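Alcohol dehydrogenase (Escherichia coli, PDB 5VM2) is an oxidoreductase of unknown specificity involved in membrane biogenesis, probably a zinc-containing, NAD(H)- or NADP(H)-dependent dehydrogenase acting on alcohol groups. Local coordinates at residues A[153-162]-A[180-191]. Sequence-based numbering, arbitrary orientation.
Sequences PAAVGMHAAM and IGLMTLQACKCL
G157 meets T184 and A187 in a close, buried helix-helix packing, where the long helix 145-163 crosses helix 179-190 of the nucleotide-binding domain. The local axes come within 7.4 Å at a crossing angle of -52°, and at the centre the CA atoms of G157 and T184 are 3.9 Å apart. With no side chain on G157, backbone lies almost on backbone, G157 CA reaching M183 C at 4.1 Å. Two side-chain atoms pack on the same glycine: T184 OG1 touches its CA, and A187 CB meets its carbonyl O at 3.3 Å. T184 OG1 is turned back to its own helix, donating to I180 O (2.7 Å) from the face of the carbonyl plane opposite to T184 N. That bond occupies the hydroxyl inside an otherwise apolar interface.

Larger side chains pack on both sides of this centre. M183, bent at chi2 (-50°), lays its SD on A154 CA (3.6 Å) and carries CE alongside the P153 ring to CG; F309 also touches it. I180 crosses V156 at about a right angle, I180 CG2 against V156 CG1 (3.9 Å). Toward the other end A161 CB abuts A187 CB, while M158, folded at chi2 and chi3, brings CE over A187 CB (3.7 Å) and SD to L191 CD1. L191, just past the helix, sets CD2 against A161 O and near M162 SD.

Strand 262-267 contributes V267 beside V156 and I180, and P153 lies near the bound magnesium ion. Helix 179-190 follows strand 171-175 through a turn carrying G176 and G178, with G181 in the helix's first turn, consistent with the GxGxxG strand-turn-helix unit of the Rossmann fold in zinc-type alcohol dehydrogenases.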
loop_
_atom_site.group_PDB
_atom_site.type_symbol
_atom_site.label_atom_id
_atom_site.label_comp_id
_atom_site.label_asym_id
_atom_site.label_seq_id
_atom_site.Cartn_x
_atom_site.Cartn_y
_atom_site.Cartn_z
ATOM N N PRO A 153 1.456 -2.030 -2.339
ATOM C CA PRO A 153 1.860 -1.520 -1.022
ATOM C C PRO A 153 3.352 -1.259 -0.925
ATOM O O PRO A 153 3.762 -0.330 -0.218
ATOM C CB PRO A 153 1.410 -2.622 -0.051
ATOM C CG PRO A 153 1.355 -3.868 -0.892
ATOM C CD PRO A 153 0.898 -3.395 -2.242
ATOM N N ALA A 154 4.182 -2.040 -1.622
ATOM C CA ALA A 154 5.609 -1.736 -1.650
ATOM C C ALA A 154 5.861 -0.370 -2.280
ATOM O O ALA A 154 6.743 0.375 -1.837
ATOM C CB ALA A 154 6.367 -2.827 -2.406
ATOM N N ALA A 155 5.086 -0.025 -3.309
ATOM C CA ALA A 155 5.204 1.290 -3.927
ATOM C C ALA A 155 4.844 2.405 -2.956
ATOM O O ALA A 155 5.409 3.504 -3.036
ATOM C CB ALA A 155 4.316 1.364 -5.171
ATOM N N VAL A 156 3.897 2.149 -2.048
ATOM C CA VAL A 156 3.561 3.120 -1.008
ATOM C C VAL A 156 4.784 3.432 -0.153
ATOM O O VAL A 156 5.095 4.601 0.119
ATOM C CB VAL A 156 2.398 2.596 -0.145
ATOM C CG1 VAL A 156 2.181 3.498 1.062
ATOM C CG2 VAL A 156 1.124 2.474 -0.977
ATOM N N GLY A 157 5.483 2.389 0.305
ATOM C CA GLY A 157 6.673 2.613 1.109
ATOM C C GLY A 157 7.808 3.209 0.300
ATOM O O GLY A 157 8.580 4.028 0.805
ATOM N N MET A 158 7.923 2.810 -0.968
ATOM C CA MET A 158 8.963 3.369 -1.826
ATOM C C MET A 158 8.765 4.867 -2.025
ATOM O O MET A 158 9.728 5.641 -1.972
ATOM C CB MET A 158 8.978 2.646 -3.172
ATOM C CG MET A 158 10.189 2.976 -4.043
ATOM S SD MET A 158 11.755 2.343 -3.390
ATOM C CE MET A 158 11.257 0.710 -2.876
ATOM N N HIS A 159 7.518 5.290 -2.243
ATOM C CA HIS A 159 7.215 6.704 -2.432
ATOM C C HIS A 159 7.532 7.506 -1.174
ATOM O O HIS A 159 8.068 8.618 -1.252
ATOM C CB HIS A 159 5.741 6.842 -2.831
ATOM C CG HIS A 159 5.310 8.242 -3.137
ATOM N ND1 HIS A 159 5.750 8.934 -4.243
ATOM C CD2 HIS A 159 4.449 9.066 -2.493
ATOM C CE1 HIS A 159 5.198 10.135 -4.256
ATOM N NE2 HIS A 159 4.403 10.240 -3.204
ATOM N N ALA A 160 7.227 6.948 0.001
ATOM C CA ALA A 160 7.546 7.631 1.252
ATOM C C ALA A 160 9.049 7.840 1.396
ATOM O O ALA A 160 9.513 8.955 1.672
ATOM C CB ALA A 160 6.995 6.833 2.437
ATOM N N ALA A 161 9.831 6.776 1.197
ATOM C CA ALA A 161 11.280 6.889 1.341
ATOM C C ALA A 161 11.866 7.861 0.326
ATOM O O ALA A 161 12.784 8.629 0.647
ATOM C CB ALA A 161 11.937 5.512 1.200
ATOM N N MET A 162 11.357 7.838 -0.907
ATOM C CA MET A 162 11.861 8.742 -1.937
ATOM C C MET A 162 11.494 10.184 -1.617
ATOM O O MET A 162 12.329 11.088 -1.733
ATOM C CB MET A 162 11.313 8.342 -3.306
ATOM C CG MET A 162 11.822 7.009 -3.819
ATOM S SD MET A 162 13.319 7.230 -4.774
ATOM C CE MET A 162 13.314 5.729 -5.746
ATOM N N ILE A 180 2.581 -1.540 5.771
ATOM C CA ILE A 180 3.175 -0.326 5.220
ATOM C C ILE A 180 4.479 0.033 5.929
ATOM O O ILE A 180 5.409 0.558 5.303
ATOM C CB ILE A 180 2.162 0.831 5.278
ATOM C CG1 ILE A 180 0.877 0.440 4.541
ATOM C CG2 ILE A 180 2.762 2.069 4.661
ATOM C CD1 ILE A 180 1.089 0.132 3.067
ATOM N N GLY A 181 4.579 -0.246 7.231
ATOM C CA GLY A 181 5.830 0.007 7.931
ATOM C C GLY A 181 6.957 -0.891 7.454
ATOM O O GLY A 181 8.110 -0.459 7.350
ATOM N N LEU A 182 6.639 -2.151 7.154
ATOM C CA LEU A 182 7.641 -3.072 6.633
ATOM C C LEU A 182 8.025 -2.715 5.203
ATOM O O LEU A 182 9.199 -2.828 4.825
ATOM C CB LEU A 182 7.116 -4.506 6.724
ATOM C CG LEU A 182 6.861 -4.942 8.168
ATOM C CD1 LEU A 182 6.227 -6.318 8.221
ATOM C CD2 LEU A 182 8.160 -4.909 8.961
ATOM N N MET A 183 7.054 -2.277 4.394
ATOM C CA MET A 183 7.374 -1.769 3.061
ATOM C C MET A 183 8.287 -0.554 3.140
ATOM O O MET A 183 9.243 -0.437 2.365
ATOM C CB MET A 183 6.099 -1.410 2.300
ATOM C CG MET A 183 5.190 -2.588 1.976
ATOM S SD MET A 183 6.056 -3.958 1.204
ATOM C CE MET A 183 4.683 -4.977 0.653
ATOM N N THR A 184 7.992 0.370 4.060
ATOM C CA THR A 184 8.827 1.558 4.221
ATOM C C THR A 184 10.235 1.182 4.671
ATOM O O THR A 184 11.223 1.743 4.181
ATOM C CB THR A 184 8.176 2.520 5.218
ATOM O OG1 THR A 184 6.839 2.820 4.790
ATOM C CG2 THR A 184 8.975 3.819 5.314
ATOM N N LEU A 185 10.343 0.215 5.587
ATOM C CA LEU A 185 11.646 -0.282 6.027
ATOM C C LEU A 185 12.481 -0.782 4.851
ATOM O O LEU A 185 13.641 -0.391 4.683
ATOM C CB LEU A 185 11.438 -1.388 7.063
ATOM C CG LEU A 185 12.534 -2.418 7.336
ATOM C CD1 LEU A 185 13.752 -1.742 7.968
ATOM C CD2 LEU A 185 11.976 -3.538 8.230
ATOM N N GLN A 186 11.903 -1.650 4.022
ATOM C CA GLN A 186 12.650 -2.176 2.886
ATOM C C GLN A 186 12.968 -1.079 1.874
ATOM O O GLN A 186 14.040 -1.088 1.255
ATOM C CB GLN A 186 11.866 -3.318 2.248
ATOM C CG GLN A 186 11.641 -4.475 3.211
ATOM C CD GLN A 186 11.314 -5.760 2.500
ATOM O OE1 GLN A 186 12.198 -6.419 1.964
ATOM N NE2 GLN A 186 10.037 -6.129 2.491
ATOM N N ALA A 187 12.066 -0.109 1.710
ATOM C CA ALA A 187 12.375 1.018 0.833
ATOM C C ALA A 187 13.546 1.828 1.378
ATOM O O ALA A 187 14.454 2.199 0.625
ATOM C CB ALA A 187 11.144 1.903 0.647
ATOM N N CYS A 188 13.557 2.093 2.690
ATOM C CA CYS A 188 14.683 2.811 3.283
ATOM C C CYS A 188 15.990 2.056 3.074
ATOM O O CYS A 188 17.032 2.668 2.809
ATOM C CB CYS A 188 14.436 3.056 4.771
ATOM S SG CYS A 188 13.119 4.248 5.105
ATOM N N LYS A 189 15.951 0.725 3.179
ATOM C CA LYS A 189 17.150 -0.067 2.916
ATOM C C LYS A 189 17.603 0.081 1.470
ATOM O O LYS A 189 18.801 0.225 1.194
ATOM C CB LYS A 189 16.889 -1.541 3.228
ATOM C CG LYS A 189 16.631 -1.842 4.690
ATOM C CD LYS A 189 17.363 -3.106 5.121
ATOM C CE LYS A 189 16.762 -4.344 4.470
ATOM N NZ LYS A 189 17.797 -5.354 4.102
ATOM N N CYS A 190 16.659 0.048 0.527
ATOM C CA CYS A 190 17.015 0.165 -0.882
ATOM C C CYS A 190 17.623 1.524 -1.196
ATOM O O CYS A 190 18.421 1.640 -2.128
ATOM C CB CYS A 190 15.786 -0.077 -1.754
ATOM S SG CYS A 190 15.235 -1.796 -1.741
ATOM N N LEU A 191 17.263 2.555 -0.436
ATOM C CA LEU A 191 17.830 3.885 -0.614
ATOM C C LEU A 191 19.110 4.090 0.191
ATOM O O LEU A 191 19.632 5.209 0.231
ATOM C CB LEU A 191 16.795 4.955 -0.249
ATOM C CG LEU A 191 15.905 5.411 -1.408
ATOM C CD1 LEU A 191 14.883 4.338 -1.769
ATOM C CD2 LEU A 191 15.210 6.713 -1.065
#